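PDB 5U5G: 6-phosphogluconate dehydrogenase from Pseudomonas syringae, which probably reduces (2-oxopropyl)phosphonic acid with an NADP cofactor as a late step of fosfomycin biosynthesis, within the 3-hydroxyisobutyrate dehydrogenase family. Local coordinates for residues Cys240-Leu243 / Glu244-Arg247; Pro166-Ala169 / Gln170-Ile174. All coordinates share one frame; numbering follows the deposited sequence.

Contact 1. Residues Cys240-Leu243 / Glu244-Arg247; sequences CKDL and ELAR. With NAP (NADP nicotinamide-adenine-dinucleotide phosphate), chain E.
K241 gives its carbonyl oxygen to the N-H of L245 one helical turn on, while its side chain runs out to the NADP. There the ammonium donates to a hydroxyl of the nicotinamide ribose, with K241 NZ 2.8 Å from O2D of NADP; a weak second bond goes to O3D, the neighbouring hydroxyl of the same ribose, 3.4 Å from the same NZ. The chain leaves with CG anti to the backbone N and then curls at its last two torsions, near 71° and 70°. That curl brings NZ back alongside the carboxylate of the next residue, where K241 NZ and D242 OD1 form a salt bridge of 2.7 Å, on the syn side of the oxygen but 23° out of the carboxylate plane. A further bond from K241 NZ goes to the carbonyl of T98, and D242 OD2 receives a weak one from N177.

Behind this shell lies L245. Its CG sits 3.3 Å from the carbonyl O of K241, and its CD1 comes 4.0 Å from D242 OD1, so a methyl group lines one approach to the carboxylate. L243 and A246 turn to the interior, against helices 257-273 and 168-196. On the outer surface, R247 grips E244 side-on: R247 NE meets E244 OE1 at 3.0 Å, and R247 NH2 meets OE2 of E244 at 2.7 Å, with both oxygens close to the guanidinium plane. This two-nitrogen grip fixes the rotation of the guanidinium and ties R247 to a residue three places earlier on the helix.

The lysine ammonium is thus shared among carboxylate, carbonyl and hydroxyl oxygens. Such a set of acceptors should fix its position, and through it K241 probably helps to set the nicotinamide ribose, with D242 beside the methyl end of the bound (2-oxopropyl)phosphonic acid, about 4 Å from it.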
loop_
_atom_site.group_PDB
_atom_site.type_symbol
_atom_site.label_atom_id
_atom_site.label_comp_id
_atom_site.label_asym_id
_atom_site.label_seq_id
_atom_site.Cartn_x
_atom_site.Cartn_y
_atom_site.Cartn_z
ATOM N N CYS A 240 18.448 -3.546 -1.425
ATOM C CA CYS A 240 19.118 -4.257 -0.331
ATOM C C CYS A 240 19.991 -3.332 0.515
ATOM O O CYS A 240 20.151 -3.570 1.721
ATOM C CB CYS A 240 19.947 -5.423 -0.890
ATOM S SG CYS A 240 18.928 -6.854 -1.416
ATOM N N LYS A 241 20.561 -2.281 -0.086
ATOM C CA LYS A 241 21.234 -1.260 0.709
ATOM C C LYS A 241 20.291 -0.695 1.767
ATOM O O LYS A 241 20.656 -0.573 2.944
ATOM C CB LYS A 241 21.770 -0.144 -0.197
ATOM C CG LYS A 241 22.061 1.166 0.554
ATOM C CD LYS A 241 22.613 2.270 -0.346
ATOM C CE LYS A 241 21.559 2.831 -1.321
ATOM N NZ LYS A 241 20.486 3.644 -0.680
ATOM N N ASP A 242 19.056 -0.365 1.371
ATOM C CA ASP A 242 18.123 0.235 2.319
ATOM C C ASP A 242 17.647 -0.784 3.354
ATOM O O ASP A 242 17.502 -0.449 4.535
ATOM C CB ASP A 242 16.945 0.869 1.571
ATOM C CG ASP A 242 17.369 2.062 0.723
ATOM O OD1 ASP A 242 18.528 2.524 0.886
ATOM O OD2 ASP A 242 16.557 2.536 -0.109
ATOM N N LEU A 243 17.428 -2.034 2.937
ATOM C CA LEU A 243 17.055 -3.084 3.886
ATOM C C LEU A 243 18.150 -3.295 4.928
ATOM O O LEU A 243 17.870 -3.571 6.102
ATOM C CB LEU A 243 16.788 -4.390 3.135
ATOM C CG LEU A 243 15.364 -4.904 2.864
ATOM C CD1 LEU A 243 14.276 -4.168 3.653
ATOM C CD2 LEU A 243 15.046 -4.989 1.380
ATOM N N GLU A 244 19.406 -3.190 4.506
ATOM C CA GLU A 244 20.518 -3.329 5.433
ATOM C C GLU A 244 20.593 -2.141 6.389
ATOM O O GLU A 244 20.895 -2.309 7.575
ATOM C CB GLU A 244 21.817 -3.494 4.643
ATOM C CG GLU A 244 23.072 -3.626 5.493
ATOM C CD GLU A 244 23.060 -4.861 6.363
ATOM O OE1 GLU A 244 22.332 -5.831 6.026
ATOM O OE2 GLU A 244 23.782 -4.856 7.388
ATOM N N LEU A 245 20.301 -0.933 5.910
ATOM C CA LEU A 245 20.199 0.189 6.840
ATOM C C LEU A 245 19.120 -0.071 7.890
ATOM O O LEU A 245 19.327 0.190 9.083
ATOM C CB LEU A 245 19.925 1.485 6.084
ATOM C CG LEU A 245 21.024 1.938 5.118
ATOM C CD1 LEU A 245 20.537 3.108 4.290
ATOM C CD2 LEU A 245 22.297 2.302 5.876
ATOM N N ALA A 246 17.985 -0.643 7.472
ATOM C CA ALA A 246 16.908 -0.962 8.408
ATOM C C ALA A 246 17.306 -2.097 9.346
ATOM O O ALA A 246 16.988 -2.063 10.543
ATOM C CB ALA A 246 15.640 -1.339 7.636
ATOM N N ARG A 247 17.983 -3.119 8.812
ATOM C CA ARG A 247 18.420 -4.240 9.635
ATOM C C ARG A 247 19.315 -3.772 10.772
ATOM O O ARG A 247 19.200 -4.256 11.902
ATOM C CB ARG A 247 19.159 -5.280 8.795
ATOM C CG ARG A 247 19.449 -6.567 9.562
ATOM C CD ARG A 247 20.461 -7.461 8.851
ATOM N NE ARG A 247 21.790 -6.858 8.802
ATOM C CZ ARG A 247 22.638 -6.831 9.830
ATOM N NH1 ARG A 247 22.291 -7.372 10.993
ATOM N NH2 ARG A 247 23.830 -6.260 9.700
HETATM P PA NAP E . 22.171 3.782 -9.304
HETATM O O1A NAP E . 22.794 2.486 -8.937
HETATM O O2A NAP E . 21.258 3.894 -10.499
HETATM O O5B NAP E . 23.345 4.947 -9.450
HETATM C C5B NAP E . 24.144 4.884 -8.293
HETATM C C4B NAP E . 25.007 6.165 -8.287
HETATM O O4B NAP E . 25.962 6.142 -7.227
HETATM C C3B NAP E . 25.759 6.294 -9.660
HETATM O O3B NAP E . 25.896 7.645 -9.977
HETATM C C2B NAP E . 27.146 5.742 -9.275
HETATM O O2B NAP E . 28.175 6.228 -9.988
HETATM C C1B NAP E . 27.233 6.346 -7.817
HETATM N N9A NAP E . 28.252 5.626 -7.078
HETATM C C8A NAP E . 28.167 4.379 -6.426
HETATM N N7A NAP E . 29.344 3.995 -5.860
HETATM C C5A NAP E . 30.219 5.044 -6.178
HETATM C C6A NAP E . 31.579 5.260 -5.895
HETATM N N6A NAP E . 32.302 4.346 -5.169
HETATM N N1A NAP E . 32.223 6.373 -6.328
HETATM C C2A NAP E . 31.464 7.258 -7.047
HETATM N N3A NAP E . 30.169 7.197 -7.389
HETATM C C4A NAP E . 29.556 6.061 -6.936
HETATM O O3 NAP E . 21.352 4.052 -7.906
HETATM P PN NAP E . 20.020 4.925 -8.065
HETATM O O1N NAP E . 20.222 6.173 -8.830
HETATM O O2N NAP E . 18.763 4.088 -8.155
HETATM O O5D NAP E . 19.820 5.510 -6.433
HETATM C C5D NAP E . 20.648 6.551 -6.160
HETATM C C4D NAP E . 20.232 7.088 -4.802
HETATM O O4D NAP E . 18.840 7.498 -4.841
HETATM C C3D NAP E . 20.331 5.925 -3.728
HETATM O O3D NAP E . 20.767 6.476 -2.517
HETATM C C2D NAP E . 18.903 5.436 -3.620
HETATM O O2D NAP E . 18.584 4.921 -2.353
HETATM C C1D NAP E . 18.140 6.784 -3.830
HETATM N N1N NAP E . 16.791 6.560 -4.311
HETATM C C2N NAP E . 16.530 5.822 -5.497
HETATM C C3N NAP E . 15.228 5.718 -5.940
HETATM C C7N NAP E . 14.923 4.992 -7.177
HETATM O O7N NAP E . 13.782 4.910 -7.634
HETATM N N7N NAP E . 15.948 4.415 -7.904
HETATM C C4N NAP E . 14.085 6.390 -5.226
HETATM C C5N NAP E . 14.474 7.103 -4.009
HETATM C C6N NAP E . 15.740 7.154 -3.595
HETATM P P2B NAP E . 28.511 5.344 -11.575
HETATM O O1X NAP E . 27.371 5.887 -12.378
HETATM O O2X NAP E . 29.912 5.847 -11.935
HETATM O O3X NAP E . 28.401 3.918 -11.091
#

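Contact 2. Residues Pro166-Ala169 / Gln170-Ile174; sequences PGKA and QRLKI. With 7VD ((2-oxopropyl)phosphonic acid), chain F.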
loop_
_atom_site.group_PDB
_atom_site.type_symbol
_atom_site.label_atom_id
_atom_site.label_comp_id
_atom_site.label_asym_id
_atom_site.label_seq_id
_atom_site.Cartn_x
_atom_site.Cartn_y
_atom_site.Cartn_z
ATOM N N PRO A 166 18.897 16.687 12.623
ATOM C CA PRO A 166 19.780 15.890 11.757
ATOM C C PRO A 166 19.572 14.395 11.941
ATOM O O PRO A 166 19.420 13.894 13.058
ATOM C CB PRO A 166 21.185 16.311 12.202
ATOM C CG PRO A 166 21.006 17.703 12.754
ATOM C CD PRO A 166 19.633 17.704 13.396
ATOM N N GLY A 167 19.580 13.673 10.823
ATOM C CA GLY A 167 19.381 12.245 10.844
ATOM C C GLY A 167 17.934 11.809 10.841
ATOM O O GLY A 167 17.661 10.640 10.552
ATOM N N LYS A 168 16.996 12.719 11.132
ATOM C CA LYS A 168 15.593 12.322 11.251
ATOM C C LYS A 168 14.996 11.980 9.891
ATOM O O LYS A 168 14.206 11.035 9.778
ATOM C CB LYS A 168 14.773 13.422 11.926
ATOM C CG LYS A 168 13.305 13.036 12.138
ATOM C CD LYS A 168 12.593 13.973 13.128
ATOM C CE LYS A 168 11.183 13.495 13.390
ATOM N NZ LYS A 168 10.452 14.365 14.334
ATOM N N ALA A 169 15.345 12.746 8.853
ATOM C CA ALA A 169 14.842 12.436 7.520
ATOM C C ALA A 169 15.272 11.043 7.085
ATOM O O ALA A 169 14.470 10.289 6.519
ATOM C CB ALA A 169 15.313 13.490 6.513
ATOM N N GLN A 170 16.530 10.668 7.350
ATOM C CA GLN A 170 16.967 9.335 6.942
ATOM C C GLN A 170 16.266 8.260 7.759
ATOM O O GLN A 170 15.939 7.195 7.228
ATOM C CB GLN A 170 18.485 9.178 7.062
ATOM C CG GLN A 170 19.301 10.017 6.063
ATOM C CD GLN A 170 19.070 9.620 4.608
ATOM O OE1 GLN A 170 18.517 8.557 4.309
ATOM N NE2 GLN A 170 19.504 10.467 3.701
ATOM N N ARG A 171 16.036 8.517 9.048
ATOM C CA ARG A 171 15.300 7.558 9.868
ATOM C C ARG A 171 13.938 7.266 9.259
ATOM O O ARG A 171 13.543 6.103 9.124
ATOM C CB ARG A 171 15.150 8.089 11.297
ATOM C CG ARG A 171 16.465 8.134 12.054
ATOM C CD ARG A 171 16.354 8.737 13.459
ATOM N NE ARG A 171 17.682 8.715 14.070
ATOM C CZ ARG A 171 18.475 9.775 14.227
ATOM N NH1 ARG A 171 18.072 10.991 13.874
ATOM N NH2 ARG A 171 19.670 9.617 14.769
ATOM N N LEU A 172 13.217 8.321 8.866
ATOM C CA LEU A 172 11.884 8.167 8.290
ATOM C C LEU A 172 11.929 7.494 6.917
ATOM O O LEU A 172 11.071 6.657 6.595
ATOM C CB LEU A 172 11.221 9.539 8.202
ATOM C CG LEU A 172 10.836 10.097 9.575
ATOM C CD1 LEU A 172 10.666 11.604 9.503
ATOM C CD2 LEU A 172 9.557 9.413 10.050
ATOM N N LYS A 173 12.906 7.864 6.089
ATOM C CA LYS A 173 13.021 7.279 4.759
ATOM C C LYS A 173 13.262 5.776 4.837
ATOM O O LYS A 173 12.624 5.002 4.113
ATOM C CB LYS A 173 14.157 7.969 3.981
ATOM C CG LYS A 173 14.607 7.234 2.689
ATOM C CD LYS A 173 13.543 7.332 1.570
ATOM C CE LYS A 173 14.014 6.589 0.281
ATOM N NZ LYS A 173 12.889 6.383 -0.693
ATOM N N ILE A 174 14.161 5.347 5.735
ATOM C CA ILE A 174 14.504 3.928 5.850
ATOM C C ILE A 174 13.286 3.112 6.289
ATOM O O ILE A 174 13.029 2.013 5.779
ATOM C CB ILE A 174 15.687 3.761 6.825
ATOM C CG1 ILE A 174 16.967 4.388 6.251
ATOM C CG2 ILE A 174 15.913 2.294 7.169
ATOM C CD1 ILE A 174 18.056 4.597 7.298
HETATM P P1 7VD F . 11.068 4.922 -3.909
HETATM C C1 7VD F . 12.516 3.916 -4.340
HETATM O O2 7VD F . 10.958 5.258 -2.440
HETATM O O3 7VD F . 10.998 6.187 -4.732
HETATM O O4 7VD F . 9.966 3.975 -4.318
HETATM C C6 7VD F . 13.558 3.742 -3.265
HETATM O O7 7VD F . 13.826 4.651 -2.480
HETATM C C8 7VD F . 14.233 2.398 -3.221
#
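R171 folds back over G167, the N-cap residue of helix 168-196. With CG anti to its own carbonyl carbon (chi1 -69°) and the chain extended from there to NE, the aliphatic part runs back along the G167 carbonyl, R171 CG lying 3.2 Å from the O of G167.

Hydrogen bonds of the backbone start the helix: R171 N reaches G167 O at 3.1 Å, and L172 and K173 continue the series to K168 and A169. E120 takes the amides of G167 and Q170, and S140 that of A169. Among side-chain polar contacts, R171 NH1 makes a weak bond to P166 O, 3.3 Å away at the guanidinium edge; the stronger partner of this arginine is E105, through a salt bridge. Q170 spends its amide on S97 and I99. K173 bends at chi2 (71°) and then straightens, bringing K173 NZ to 2.7 Å from the ketone oxygen O7 of the ligand and 2.8 Å from its phosphonate oxygen O2; V123 O and N177 OD1 also receive bonds from this amine. Its place is consistent with the catalytic lysine of 3-hydroxyisobutyrate dehydrogenases.

Between the two segments the nonpolar contact is slight: L172 CD1 lies 4.0 Å from K168 CG, the two side chains slanting across each other.

This N-capped first turn follows the last strand of the Rossmann-type sheet. A169 and K173 press on strands 117-124 and 135-139, while P166, Q170, R171 and I174 meet helix 101-113. K168 reaches the second subunit, its NZ forming a salt bridge with D200 of that chain, and L199 there packs on R171 and L172.

How the contacts relate
The two contacts lie about 13 Å apart, centre to centre, and come in series along the chain: 166-174 opens the long helix 168-196, and 240-247 ends helix 236-247, with helices 201-210 and 216-226 between them. They touch directly, I174 packing against L245 and A246, with I174 CG2 3.6 Å from A246 N. N177, one turn beyond contact 2, connects both sites, its amide bonding K173 on one side and, weakly, D242 on the other. Helix 168-196 follows strand 157-162 at the end of the mixed sheet, and helix 236-247 packs on it, so that residues of both helices line the joint cleft for NADP and substrate.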